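Local coordinates for protein succinyl-CoA ligase (ADP-forming) subunit alpha (Methanosaeta concilii, PDB 6HXI) that binds coenzyme A and combines a CoA-ligase family region with a partial citrate-synthase-like C-terminal region in one long chain, at residues P169-F174 against G323-F328; L217-N222 against K226-L231; P254-V259 against R313-M318. All coordinates share one frame; numbering follows the deposited sequence.

Contact 1: residues P169-F174 against G323-F328; sequences PGCVGF and GIVQKF
Cys171 and Val325 make the one side-chain-to-side-chain contact between 169-174, which leads into strand 172-176, and the loop 323-328 that leaves helix 308-322. The cysteine can be followed outward. The backbone sets its CB beside the valine, with Val325 CG2 4.0 Å from Cys171 CB. One bond further, Cys171 SG comes closer to the same methyl, 3.7 Å from Val325 CG2. A first torsion of 78° places the sulfur between the backbone N and the carbonyl carbon and turns it toward that methyl. Val325 CG2 itself is trans to the carbonyl carbon, while CG1 packs against Tyr316 of helix 308-322, and the side chain also touches Leu319. Gly323, with phi 81°, is the first residue to leave the helical path, and the chain then runs on to Val325.

A second, looser touch lies near the solvent. The ring of Phe328 brings CZ to 3.7 Å from Pro169 O, and CE1 of Phe328 is 4.1 Å from the same oxygen. The carbonyl oxygen approaches the ring obliquely. Arg168, just before Pro169, also touches the phenylalanine side chain.

The strand end has firmer attachments of its own. Cys171 O takes backbone bonds from Lys226 and Met227, at the start of strand 227-233, while its N donates to Asp194 OD1. Against that backdrop the loop adds one buried sulfur-methyl contact, dispersive in character, and one exposed oxygen-ring contact, a weak van der Waals touch with some polar character. For the sulfur and methyl, such chemistry implies an association set by the fit of surfaces, with little directional demand on either partner.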
ATOM      1  N   PRO B 169     -10.439  42.901  41.258  1.00 54.94           N
ATOM      2  CA  PRO B 169      -9.420  43.573  42.093  1.00 54.79           C
ATOM      3  C   PRO B 169      -9.903  44.048  43.463  1.00 60.38           C
ATOM      4  O   PRO B 169     -11.082  44.349  43.659  1.00 61.14           O
ATOM      5  CB  PRO B 169      -8.989  44.772  41.236  1.00 56.73           C
ATOM      6  CG  PRO B 169     -10.181  45.092  40.406  1.00 62.00           C
ATOM      7  CD  PRO B 169     -10.860  43.758  40.128  1.00 57.07           C
ATOM      8  N   GLY B 170      -8.953  44.129  44.388  1.00 57.20           N
ATOM      9  CA  GLY B 170      -9.126  44.685  45.724  1.00 57.70           C
ATOM     10  C   GLY B 170      -8.285  45.943  45.839  1.00 61.23           C
ATOM     11  O   GLY B 170      -7.957  46.558  44.822  1.00 60.82           O
ATOM     12  N   CYS B 171      -7.882  46.308  47.054  1.00 58.53           N
ATOM     13  CA  CYS B 171      -7.096  47.517  47.336  1.00 59.43           C
ATOM     14  C   CYS B 171      -5.645  47.241  47.742  1.00 58.09           C
ATOM     15  O   CYS B 171      -4.903  48.194  48.000  1.00 58.80           O
ATOM     16  CB  CYS B 171      -7.804  48.340  48.406  1.00 63.91           C
ATOM     17  SG  CYS B 171      -7.576  47.703  50.090  1.00 69.30           S
ATOM     18  N   VAL B 172      -5.248  45.958  47.846  1.00 50.68           N
ATOM     19  CA  VAL B 172      -3.921  45.564  48.335  1.00 48.58           C
ATOM     20  C   VAL B 172      -2.877  45.399  47.231  1.00 49.35           C
ATOM     21  O   VAL B 172      -3.087  44.662  46.277  1.00 47.05           O
ATOM     22  CB  VAL B 172      -3.987  44.302  49.253  1.00 51.18           C
ATOM     23  CG1 VAL B 172      -2.654  44.059  49.972  1.00 49.78           C
ATOM     24  CG2 VAL B 172      -5.135  44.413  50.268  1.00 52.63           C
ATOM     25  N   GLY B 173      -1.734  46.049  47.422  1.00 46.67           N
ATOM     26  CA  GLY B 173      -0.566  45.933  46.557  1.00 45.56           C
ATOM     27  C   GLY B 173       0.399  45.013  47.259  1.00 48.95           C
ATOM     28  O   GLY B 173       0.912  45.364  48.317  1.00 49.23           O
ATOM     29  N   PHE B 174       0.592  43.798  46.722  1.00 46.50           N
ATOM     30  CA  PHE B 174       1.422  42.762  47.346  1.00 45.86           C
ATOM     31  C   PHE B 174       2.750  42.432  46.628  1.00 48.87           C
ATOM     32  O   PHE B 174       2.765  42.242  45.410  1.00 46.18           O
ATOM     33  CB  PHE B 174       0.603  41.457  47.537  1.00 46.46           C
ATOM     34  CG  PHE B 174       1.375  40.419  48.306  1.00 46.61           C
ATOM     35  CD1 PHE B 174       1.535  40.530  49.681  1.00 49.69           C
ATOM     36  CD2 PHE B 174       2.030  39.388  47.646  1.00 46.89           C
ATOM     37  CE1 PHE B 174       2.322  39.615  50.384  1.00 50.60           C
ATOM     38  CE2 PHE B 174       2.818  38.475  48.349  1.00 49.16           C
ATOM     39  CZ  PHE B 174       2.952  38.587  49.711  1.00 48.89           C
ATOM     40  N   GLY B 323     -12.744  55.679  55.531  1.00 94.82           N
ATOM     41  CA  GLY B 323     -13.449  55.743  54.260  1.00 94.91           C
ATOM     42  C   GLY B 323     -12.545  55.694  53.049  1.00 98.68           C
ATOM     43  O   GLY B 323     -13.028  55.824  51.919  1.00 97.43           O
ATOM     44  N   ILE B 324     -11.224  55.479  53.270  1.00 77.96           N
ATOM     45  CA  ILE B 324     -10.211  55.386  52.204  1.00 78.83           C
ATOM     46  C   ILE B 324     -10.599  54.268  51.220  1.00 85.70           C
ATOM     47  O   ILE B 324     -10.521  54.450  50.003  1.00 85.68           O
ATOM     48  CB  ILE B 324      -8.754  55.280  52.760  1.00 80.98           C
ATOM     49  CG1 ILE B 324      -8.397  56.521  53.622  1.00 81.48           C
ATOM     50  CG2 ILE B 324      -7.741  55.107  51.627  1.00 81.67           C
ATOM     51  CD1 ILE B 324      -7.021  56.509  54.335  1.00 89.90           C
ATOM     52  N   VAL B 325     -11.113  53.157  51.777  1.00 84.10           N
ATOM     53  CA  VAL B 325     -11.607  51.989  51.051  1.00 84.59           C
ATOM     54  C   VAL B 325     -13.121  51.890  51.288  1.00 90.02           C
ATOM     55  O   VAL B 325     -13.582  52.054  52.425  1.00 90.23           O
ATOM     56  CB  VAL B 325     -10.859  50.685  51.458  1.00 87.70           C
ATOM     57  CG1 VAL B 325     -11.433  49.466  50.744  1.00 87.12           C
ATOM     58  CG2 VAL B 325      -9.370  50.797  51.165  1.00 87.82           C
ATOM     59  N   GLN B 326     -13.884  51.653  50.206  1.00 86.57           N
ATOM     60  CA  GLN B 326     -15.334  51.481  50.258  1.00 86.49           C
ATOM     61  C   GLN B 326     -15.691  50.018  49.989  1.00 88.22           C
ATOM     62  O   GLN B 326     -15.003  49.353  49.208  1.00 87.81           O
ATOM     63  CB  GLN B 326     -16.040  52.406  49.251  1.00 89.46           C
ATOM     64  CG  GLN B 326     -17.472  52.801  49.664  1.00111.23           C
ATOM     65  CD  GLN B 326     -18.406  53.084  48.499  1.00134.12           C
ATOM     66  OE1 GLN B 326     -17.988  53.369  47.366  1.00132.26           O
ATOM     67  NE2 GLN B 326     -19.706  53.017  48.759  1.00124.82           N
ATOM     68  N   LYS B 327     -16.774  49.526  50.623  1.00 83.75           N
ATOM     69  CA  LYS B 327     -17.248  48.145  50.489  1.00 82.77           C
ATOM     70  C   LYS B 327     -18.100  47.909  49.225  1.00 85.42           C
ATOM     71  O   LYS B 327     -19.260  48.318  49.163  1.00 85.79           O
ATOM     72  CB  LYS B 327     -17.978  47.693  51.764  1.00 85.45           C
ATOM     73  CG  LYS B 327     -17.778  46.220  52.079  1.00102.86           C
ATOM     74  CD  LYS B 327     -17.880  45.961  53.576  1.00112.69           C
ATOM     75  CE  LYS B 327     -17.513  44.544  53.945  1.00120.62           C
ATOM     76  NZ  LYS B 327     -18.618  43.591  53.657  1.00127.46           N
ATOM     77  N   PHE B 328     -17.512  47.219  48.230  1.00 80.60           N
ATOM     78  CA  PHE B 328     -18.152  46.897  46.950  1.00 80.06           C
ATOM     79  C   PHE B 328     -18.900  45.551  46.952  1.00 83.15           C
ATOM     80  O   PHE B 328     -18.624  44.669  47.773  1.00 82.36           O
ATOM     81  CB  PHE B 328     -17.139  46.974  45.786  1.00 81.37           C
ATOM     82  CG  PHE B 328     -16.057  45.923  45.808  1.00 81.45           C
ATOM     83  CD1 PHE B 328     -14.878  46.129  46.513  1.00 83.77           C
ATOM     84  CD2 PHE B 328     -16.207  44.730  45.104  1.00 82.93           C
ATOM     85  CE1 PHE B 328     -13.876  45.156  46.526  1.00 83.83           C
ATOM     86  CE2 PHE B 328     -15.212  43.756  45.127  1.00 84.25           C
ATOM     87  CZ  PHE B 328     -14.051  43.975  45.834  1.00 82.25           C
TER

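Contact 2: residues L217-N222 against K226-L231; sequences LRYERN and KMIACL
Two first torsions bring Tyr219 and Ile228 together: the tyrosine CG stands trans to its carbonyl carbon (chi1 -56°), and in the isoleucine CG1 takes the corresponding place (chi1 -45°), which leaves CG2 trans to the backbone N. The pair packs the helix-to-strand half of a beta-alpha-beta crossover, in which helix 212-221 follows strand 196-201 and leads by a short turn into strand 227-233, parallel to it. Strand 172-176 lies between those two strands, so the connection passes over a neighbour.

Ile228 is the strand's contribution to this packing, and three of its carbons each meet a different atom, two on Tyr219 and one on Glu220. Its CG2 arrives at the edge of the tyrosine ring, in the ring plane, 3.9 Å from Tyr219 CD2. Its CG1 lies against the root of the same side chain, with Tyr219 CB 4.1 Å from Ile228 CG1. The two side chains cross obliquely, and it is the ring's edge that the methyl meets. At the far end of the tyrosine, OH is hydrogen-bonded to Phe174 O in the strand that the crossover spans; this buried hydroxyl is thereby satisfied and the length of the ring is tied to the sheet.

Glu220 completes the set with its aliphatic part. A bend at chi2 (-73°) takes its carboxylate aside, where OE2 accepts from Lys253 N and pairs with Thr252 OG1. The glutamate and isoleucine side chains cross at about a right angle, and Glu220 CG rests 4.1 Å from Ile228 CD1.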
ATOM      1  N   LEU B 217       7.048  51.031  45.032  1.00 57.02           N
ATOM      2  CA  LEU B 217       6.978  52.412  44.535  1.00 58.70           C
ATOM      3  C   LEU B 217       5.891  52.590  43.493  1.00 62.15           C
ATOM      4  O   LEU B 217       5.277  53.648  43.455  1.00 64.44           O
ATOM      5  CB  LEU B 217       8.331  52.932  44.019  1.00 58.72           C
ATOM      6  CG  LEU B 217       9.404  53.185  45.064  1.00 63.63           C
ATOM      7  CD1 LEU B 217      10.682  53.670  44.409  1.00 64.61           C
ATOM      8  CD2 LEU B 217       8.939  54.177  46.117  1.00 66.06           C
ATOM      9  N   ARG B 218       5.628  51.554  42.674  1.00 56.63           N
ATOM     10  CA  ARG B 218       4.543  51.574  41.697  1.00 56.21           C
ATOM     11  C   ARG B 218       3.193  51.555  42.433  1.00 61.96           C
ATOM     12  O   ARG B 218       2.271  52.240  42.004  1.00 65.21           O
ATOM     13  CB  ARG B 218       4.600  50.368  40.763  1.00 51.06           C
ATOM     14  CG  ARG B 218       5.671  50.397  39.688  1.00 57.05           C
ATOM     15  CD  ARG B 218       5.461  49.290  38.662  1.00 57.07           C
ATOM     16  NE  ARG B 218       5.367  47.953  39.260  1.00 55.72           N
ATOM     17  CZ  ARG B 218       4.229  47.304  39.490  1.00 60.30           C
ATOM     18  NH1 ARG B 218       3.065  47.870  39.204  1.00 48.47           N
ATOM     19  NH2 ARG B 218       4.244  46.101  40.041  1.00 50.78           N
ATOM     20  N   TYR B 219       3.066  50.755  43.514  1.00 54.91           N
ATOM     21  CA  TYR B 219       1.833  50.671  44.295  1.00 54.18           C
ATOM     22  C   TYR B 219       1.525  52.005  44.965  1.00 61.74           C
ATOM     23  O   TYR B 219       0.351  52.343  45.120  1.00 62.31           O
ATOM     24  CB  TYR B 219       1.920  49.568  45.363  1.00 53.07           C
ATOM     25  CG  TYR B 219       2.252  48.179  44.859  1.00 50.14           C
ATOM     26  CD1 TYR B 219       1.951  47.795  43.552  1.00 50.14           C
ATOM     27  CD2 TYR B 219       2.805  47.225  45.707  1.00 49.50           C
ATOM     28  CE1 TYR B 219       2.243  46.514  43.091  1.00 49.23           C
ATOM     29  CE2 TYR B 219       3.094  45.935  45.255  1.00 48.45           C
ATOM     30  CZ  TYR B 219       2.798  45.580  43.952  1.00 53.54           C
ATOM     31  OH  TYR B 219       3.078  44.311  43.513  1.00 51.63           O
ATOM     32  N   GLU B 220       2.586  52.758  45.361  1.00 60.81           N
ATOM     33  CA  GLU B 220       2.506  54.069  46.016  1.00 63.20           C
ATOM     34  C   GLU B 220       1.952  55.152  45.089  1.00 69.07           C
ATOM     35  O   GLU B 220       1.329  56.114  45.567  1.00 69.89           O
ATOM     36  CB  GLU B 220       3.881  54.498  46.530  1.00 65.38           C
ATOM     37  CG  GLU B 220       3.946  54.652  48.040  1.00 82.27           C
ATOM     38  CD  GLU B 220       3.252  55.859  48.653  1.00112.06           C
ATOM     39  OE1 GLU B 220       3.653  57.008  48.356  1.00103.59           O
ATOM     40  OE2 GLU B 220       2.356  55.649  49.500  1.00114.03           O
ATOM     41  N   ARG B 221       2.202  55.006  43.769  1.00 64.95           N
ATOM     42  CA  ARG B 221       1.746  55.924  42.731  1.00 66.53           C
ATOM     43  C   ARG B 221       0.338  55.567  42.240  1.00 71.85           C
ATOM     44  O   ARG B 221      -0.410  56.473  41.851  1.00 74.91           O
ATOM     45  CB  ARG B 221       2.722  55.945  41.549  1.00 66.47           C
ATOM     46  CG  ARG B 221       4.062  56.645  41.830  1.00 80.24           C
ATOM     47  CD  ARG B 221       4.909  56.768  40.564  1.00 94.96           C
ATOM     48  NE  ARG B 221       5.304  55.460  40.014  1.00 99.63           N
ATOM     49  CZ  ARG B 221       5.816  55.273  38.801  1.00110.55           C
ATOM     50  NH1 ARG B 221       6.003  56.302  37.984  1.00 97.66           N
ATOM     51  NH2 ARG B 221       6.142  54.053  38.394  1.00 95.36           N
ATOM     52  N   ASN B 222      -0.027  54.261  42.263  1.00 64.74           N
ATOM     53  CA  ASN B 222      -1.334  53.775  41.819  1.00 63.90           C
ATOM     54  C   ASN B 222      -2.482  54.222  42.735  1.00 68.84           C
ATOM     55  O   ASN B 222      -2.510  53.834  43.901  1.00 65.90           O
ATOM     56  CB  ASN B 222      -1.331  52.242  41.634  1.00 60.72           C
ATOM     57  CG  ASN B 222      -2.449  51.693  40.760  1.00 73.02           C
ATOM     58  OD1 ASN B 222      -3.509  52.308  40.552  1.00 64.35           O
ATOM     59  ND2 ASN B 222      -2.249  50.485  40.251  1.00 61.38           N
ATOM     60  N   LYS B 226      -4.665  51.233  48.103  1.00 63.67           N
ATOM     61  CA  LYS B 226      -4.731  52.001  49.355  1.00 64.66           C
ATOM     62  C   LYS B 226      -3.900  51.302  50.457  1.00 69.30           C
ATOM     63  O   LYS B 226      -3.668  51.869  51.520  1.00 71.40           O
ATOM     64  CB  LYS B 226      -6.200  52.129  49.826  1.00 67.18           C
ATOM     65  CG  LYS B 226      -7.239  52.347  48.725  1.00 73.10           C
ATOM     66  CD  LYS B 226      -7.215  53.747  48.132  1.00 82.29           C
ATOM     67  CE  LYS B 226      -8.304  53.937  47.114  1.00 85.38           C
ATOM     68  NZ  LYS B 226      -8.140  55.220  46.396  1.00 91.51           N
ATOM     69  N   MET B 227      -3.452  50.070  50.194  1.00 64.71           N
ATOM     70  CA  MET B 227      -2.745  49.253  51.173  1.00 63.60           C
ATOM     71  C   MET B 227      -1.579  48.504  50.529  1.00 63.36           C
ATOM     72  O   MET B 227      -1.750  47.932  49.446  1.00 60.91           O
ATOM     73  CB  MET B 227      -3.769  48.238  51.682  1.00 66.22           C
ATOM     74  CG  MET B 227      -3.648  47.892  53.103  1.00 70.49           C
ATOM     75  SD  MET B 227      -4.935  46.677  53.447  1.00 73.19           S
ATOM     76  CE  MET B 227      -3.986  45.503  54.293  1.00 68.56           C
ATOM     77  N   ILE B 228      -0.400  48.482  51.191  1.00 58.40           N
ATOM     78  CA  ILE B 228       0.769  47.734  50.690  1.00 56.03           C
ATOM     79  C   ILE B 228       1.118  46.598  51.672  1.00 58.15           C
ATOM     80  O   ILE B 228       1.016  46.768  52.879  1.00 58.81           O
ATOM     81  CB  ILE B 228       1.998  48.614  50.292  1.00 59.51           C
ATOM     82  CG1 ILE B 228       1.568  49.864  49.460  1.00 60.61           C
ATOM     83  CG2 ILE B 228       3.054  47.780  49.525  1.00 58.55           C
ATOM     84  CD1 ILE B 228       2.622  50.990  49.314  1.00 59.04           C
ATOM     85  N   ALA B 229       1.428  45.417  51.154  1.00 52.76           N
ATOM     86  CA  ALA B 229       1.774  44.267  51.989  1.00 51.58           C
ATOM     87  C   ALA B 229       2.986  43.577  51.400  1.00 56.05           C
ATOM     88  O   ALA B 229       3.026  43.364  50.190  1.00 54.09           O
ATOM     89  CB  ALA B 229       0.601  43.299  52.059  1.00 51.12           C
ATOM     90  N   CYS B 230       3.991  43.246  52.225  1.00 55.15           N
ATOM     91  CA  CYS B 230       5.127  42.507  51.681  1.00 54.94           C
ATOM     92  C   CYS B 230       5.646  41.428  52.609  1.00 55.70           C
ATOM     93  O   CYS B 230       5.448  41.474  53.814  1.00 55.45           O
ATOM     94  CB  CYS B 230       6.244  43.415  51.189  1.00 56.49           C
ATOM     95  SG  CYS B 230       7.134  44.264  52.490  1.00 62.98           S
ATOM     96  N   LEU B 231       6.249  40.419  52.010  1.00 51.00           N
ATOM     97  CA  LEU B 231       6.802  39.269  52.699  1.00 50.91           C
ATOM     98  C   LEU B 231       8.213  39.033  52.170  1.00 51.40           C
ATOM     99  O   LEU B 231       8.378  38.664  51.018  1.00 48.41           O
ATOM    100  CB  LEU B 231       5.898  38.050  52.437  1.00 50.01           C
ATOM    101  CG  LEU B 231       6.157  36.776  53.232  1.00 55.55           C
ATOM    102  CD1 LEU B 231       5.824  36.958  54.703  1.00 57.54           C
ATOM    103  CD2 LEU B 231       5.360  35.599  52.634  1.00 57.69           C
TER

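Contact 3: residues P254-V259 against R313-M318; sequences PLVAWV and RQVYDM
Pro254 and Val315 supply the tightest approach between strand segment 254-259 and helix segment 313-318, an interface made wholly of apolar carbons. The proline ring accounts for one group of contacts. Its CB lies 3.6 Å from Val315 CG1, and its CG is 3.7 Å from that same methyl, so one valine methyl sits against the CB–CG edge of the pyrrolidine. The end of Met318 shares this ring: Met318 CE reaches 3.8 Å from Pro254 CG and 3.9 Å from Pro254 CB. The methionine is extended over its first two torsions and then bends at SD (chi3 80°), a course that delivers the terminal methyl to the proline.

Contact between beta-branched residues forms the second group. Val256 and Val315 run past each other in opposite directions, and Val256 CG2 lies 3.9 Å from Val315 CG2. Val315 thus divides its two branches: CG1, trans to its backbone N (chi1 175°), serves the proline, whereas CG2 serves Val256, two residues on and within the strand. One helical residue thereby bridges the residue before the strand and one inside it.

Within the domain, strand 255-260 is the outermost of its sheet in this chain and pairs along one side with strand 227-233; Leu255 and Ala257 exchange backbone bonds with Tyr300. Helix 308-322 covers the face that bears Val256, where Tyr308 and Met311 continue the packing. Leu255 and Ala257 instead meet Phe294 of helix 287-297, which places the strand between two helices.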
ATOM      1  N   PRO B 254      -0.274  52.744  54.168  1.00 72.36           N
ATOM      2  CA  PRO B 254       0.120  51.794  55.228  1.00 71.20           C
ATOM      3  C   PRO B 254       0.709  50.508  54.643  1.00 71.27           C
ATOM      4  O   PRO B 254       0.159  49.950  53.699  1.00 69.18           O
ATOM      5  CB  PRO B 254      -1.165  51.592  56.035  1.00 73.69           C
ATOM      6  CG  PRO B 254      -2.259  51.939  55.108  1.00 78.06           C
ATOM      7  CD  PRO B 254      -1.739  52.953  54.143  1.00 74.06           C
ATOM      8  N   LEU B 255       1.885  50.100  55.156  1.00 66.83           N
ATOM      9  CA  LEU B 255       2.648  48.936  54.711  1.00 63.36           C
ATOM     10  C   LEU B 255       2.742  47.824  55.764  1.00 66.24           C
ATOM     11  O   LEU B 255       3.316  48.042  56.833  1.00 66.84           O
ATOM     12  CB  LEU B 255       4.066  49.380  54.283  1.00 62.93           C
ATOM     13  CG  LEU B 255       4.928  48.305  53.598  1.00 64.90           C
ATOM     14  CD1 LEU B 255       5.334  48.736  52.224  1.00 63.38           C
ATOM     15  CD2 LEU B 255       6.149  47.965  54.430  1.00 67.83           C
ATOM     16  N   VAL B 256       2.217  46.623  55.442  1.00 61.81           N
ATOM     17  CA  VAL B 256       2.308  45.428  56.299  1.00 61.31           C
ATOM     18  C   VAL B 256       3.594  44.739  55.870  1.00 63.98           C
ATOM     19  O   VAL B 256       3.835  44.591  54.673  1.00 63.07           O
ATOM     20  CB  VAL B 256       1.079  44.480  56.195  1.00 65.14           C
ATOM     21  CG1 VAL B 256       1.251  43.254  57.085  1.00 64.67           C
ATOM     22  CG2 VAL B 256      -0.222  45.210  56.543  1.00 66.84           C
ATOM     23  N   ALA B 257       4.443  44.356  56.823  1.00 60.00           N
ATOM     24  CA  ALA B 257       5.710  43.724  56.468  1.00 57.53           C
ATOM     25  C   ALA B 257       6.116  42.581  57.382  1.00 60.30           C
ATOM     26  O   ALA B 257       6.010  42.689  58.597  1.00 59.69           O
ATOM     27  CB  ALA B 257       6.808  44.768  56.435  1.00 58.91           C
ATOM     28  N   TRP B 258       6.613  41.488  56.786  1.00 56.19           N
ATOM     29  CA  TRP B 258       7.139  40.351  57.530  1.00 55.25           C
ATOM     30  C   TRP B 258       8.326  39.736  56.806  1.00 55.44           C
ATOM     31  O   TRP B 258       8.267  39.531  55.595  1.00 51.96           O
ATOM     32  CB  TRP B 258       6.069  39.298  57.883  1.00 53.82           C
ATOM     33  CG  TRP B 258       6.639  38.152  58.681  1.00 55.34           C
ATOM     34  CD1 TRP B 258       6.907  36.890  58.230  1.00 57.05           C
ATOM     35  CD2 TRP B 258       7.146  38.215  60.023  1.00 56.67           C
ATOM     36  NE1 TRP B 258       7.505  36.150  59.222  1.00 57.02           N
ATOM     37  CE2 TRP B 258       7.665  36.937  60.333  1.00 60.55           C
ATOM     38  CE3 TRP B 258       7.197  39.222  60.998  1.00 59.63           C
ATOM     39  CZ2 TRP B 258       8.218  36.639  61.584  1.00 61.59           C
ATOM     40  CZ3 TRP B 258       7.755  38.931  62.233  1.00 63.19           C
ATOM     41  CH2 TRP B 258       8.247  37.650  62.522  1.00 63.69           C
ATOM     42  N   VAL B 259       9.407  39.461  57.554  1.00 52.66           N
ATOM     43  CA  VAL B 259      10.627  38.850  57.034  1.00 51.67           C
ATOM     44  C   VAL B 259      10.770  37.451  57.665  1.00 57.87           C
ATOM     45  O   VAL B 259      10.840  37.316  58.889  1.00 58.25           O
ATOM     46  CB  VAL B 259      11.884  39.748  57.238  1.00 56.33           C
ATOM     47  CG1 VAL B 259      13.134  39.068  56.694  1.00 55.15           C
ATOM     48  CG2 VAL B 259      11.697  41.119  56.586  1.00 56.20           C
ATOM     49  N   ARG B 313      -5.970  42.459  58.213  1.00 62.20           N
ATOM     50  CA  ARG B 313      -7.335  42.735  58.681  1.00 64.39           C
ATOM     51  C   ARG B 313      -7.406  44.053  59.445  1.00 68.75           C
ATOM     52  O   ARG B 313      -8.340  44.824  59.229  1.00 67.39           O
ATOM     53  CB  ARG B 313      -7.858  41.580  59.556  1.00 67.75           C
ATOM     54  CG  ARG B 313      -9.344  41.632  59.880  1.00 83.47           C
ATOM     55  CD  ARG B 313      -9.821  40.261  60.307  1.00102.82           C
ATOM     56  NE  ARG B 313     -11.264  40.210  60.538  1.00123.71           N
ATOM     57  CZ  ARG B 313     -12.037  39.163  60.255  1.00143.74           C
ATOM     58  NH1 ARG B 313     -11.516  38.073  59.700  1.00132.94           N
ATOM     59  NH2 ARG B 313     -13.337  39.200  60.519  1.00131.38           N
ATOM     60  N   GLN B 314      -6.401  44.314  60.302  1.00 67.25           N
ATOM     61  CA  GLN B 314      -6.297  45.515  61.124  1.00 70.30           C
ATOM     62  C   GLN B 314      -6.107  46.768  60.275  1.00 72.29           C
ATOM     63  O   GLN B 314      -6.773  47.770  60.525  1.00 73.96           O
ATOM     64  CB  GLN B 314      -5.156  45.368  62.139  1.00 73.04           C
ATOM     65  CG  GLN B 314      -5.591  44.772  63.465  1.00 99.65           C
ATOM     66  CD  GLN B 314      -4.409  44.510  64.359  1.00128.18           C
ATOM     67  OE1 GLN B 314      -3.994  43.364  64.533  1.00125.86           O
ATOM     68  NE2 GLN B 314      -3.812  45.570  64.905  1.00120.58           N
ATOM     69  N   VAL B 315      -5.195  46.703  59.286  1.00 65.53           N
ATOM     70  CA  VAL B 315      -4.882  47.815  58.388  1.00 64.93           C
ATOM     71  C   VAL B 315      -6.043  48.096  57.415  1.00 70.32           C
ATOM     72  O   VAL B 315      -6.347  49.265  57.167  1.00 70.88           O
ATOM     73  CB  VAL B 315      -3.524  47.623  57.676  1.00 66.01           C
ATOM     74  CG1 VAL B 315      -3.274  48.727  56.666  1.00 65.28           C
ATOM     75  CG2 VAL B 315      -2.382  47.577  58.688  1.00 66.44           C
ATOM     76  N   TYR B 316      -6.694  47.032  56.882  1.00 65.94           N
ATOM     77  CA  TYR B 316      -7.846  47.162  55.992  1.00 66.35           C
ATOM     78  C   TYR B 316      -9.009  47.836  56.751  1.00 75.61           C
ATOM     79  O   TYR B 316      -9.563  48.818  56.251  1.00 77.44           O
ATOM     80  CB  TYR B 316      -8.248  45.794  55.376  1.00 65.54           C
ATOM     81  CG  TYR B 316      -9.541  45.821  54.579  1.00 67.10           C
ATOM     82  CD1 TYR B 316      -9.571  46.303  53.271  1.00 68.48           C
ATOM     83  CD2 TYR B 316     -10.734  45.358  55.132  1.00 68.01           C
ATOM     84  CE1 TYR B 316     -10.764  46.363  52.550  1.00 69.59           C
ATOM     85  CE2 TYR B 316     -11.933  45.420  54.423  1.00 68.74           C
ATOM     86  CZ  TYR B 316     -11.943  45.920  53.131  1.00 75.81           C
ATOM     87  OH  TYR B 316     -13.125  45.972  52.425  1.00 76.42           O
ATOM     88  N   ASP B 317      -9.330  47.350  57.971  1.00 74.12           N
ATOM     89  CA  ASP B 317     -10.396  47.900  58.820  1.00 77.43           C
ATOM     90  C   ASP B 317     -10.187  49.381  59.083  1.00 85.11           C
ATOM     91  O   ASP B 317     -11.153  50.136  59.055  1.00 87.52           O
ATOM     92  CB  ASP B 317     -10.534  47.122  60.140  1.00 80.78           C
ATOM     93  CG  ASP B 317     -11.267  45.787  60.034  1.00101.71           C
ATOM     94  OD1 ASP B 317     -11.679  45.412  58.905  1.00102.65           O
ATOM     95  OD2 ASP B 317     -11.415  45.107  61.074  1.00111.61           O
ATOM     96  N   MET B 318      -8.930  49.803  59.300  1.00 81.62           N
ATOM     97  CA  MET B 318      -8.543  51.196  59.506  1.00 83.29           C
ATOM     98  C   MET B 318      -8.865  52.027  58.251  1.00 87.18           C
ATOM     99  O   MET B 318      -9.363  53.144  58.384  1.00 89.25           O
ATOM    100  CB  MET B 318      -7.055  51.263  59.866  1.00 85.35           C
ATOM    101  CG  MET B 318      -6.463  52.655  59.875  1.00 90.97           C
ATOM    102  SD  MET B 318      -4.664  52.577  60.082  1.00 95.10           S
ATOM    103  CE  MET B 318      -4.144  52.183  58.423  1.00 88.49           C
TER

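Overall arrangement
All three contacts belong to one mixed sheet flanked by helices, and their centres lie only 11 to 12 Å apart. Contacts 2 and 3 occupy opposite faces of neighbouring strands 227-233 and 255-260, joined by backbone bonds such as Cys230 N to Val256 O (2.8 Å). Contact 1 sits at the start of adjacent strand 172-176 and reaches contact 3 through Tyr316, whose helix runs on into the loop of contact 1. Contact 2 is the most buried and has two polar ends at its margin, each bonded to partners beyond the contact; contact 3, partly open, is carried by aliphatic carbons alone, one of them a methionine methyl. Contact 1, half exposed, joins a loop by the sparsest touches.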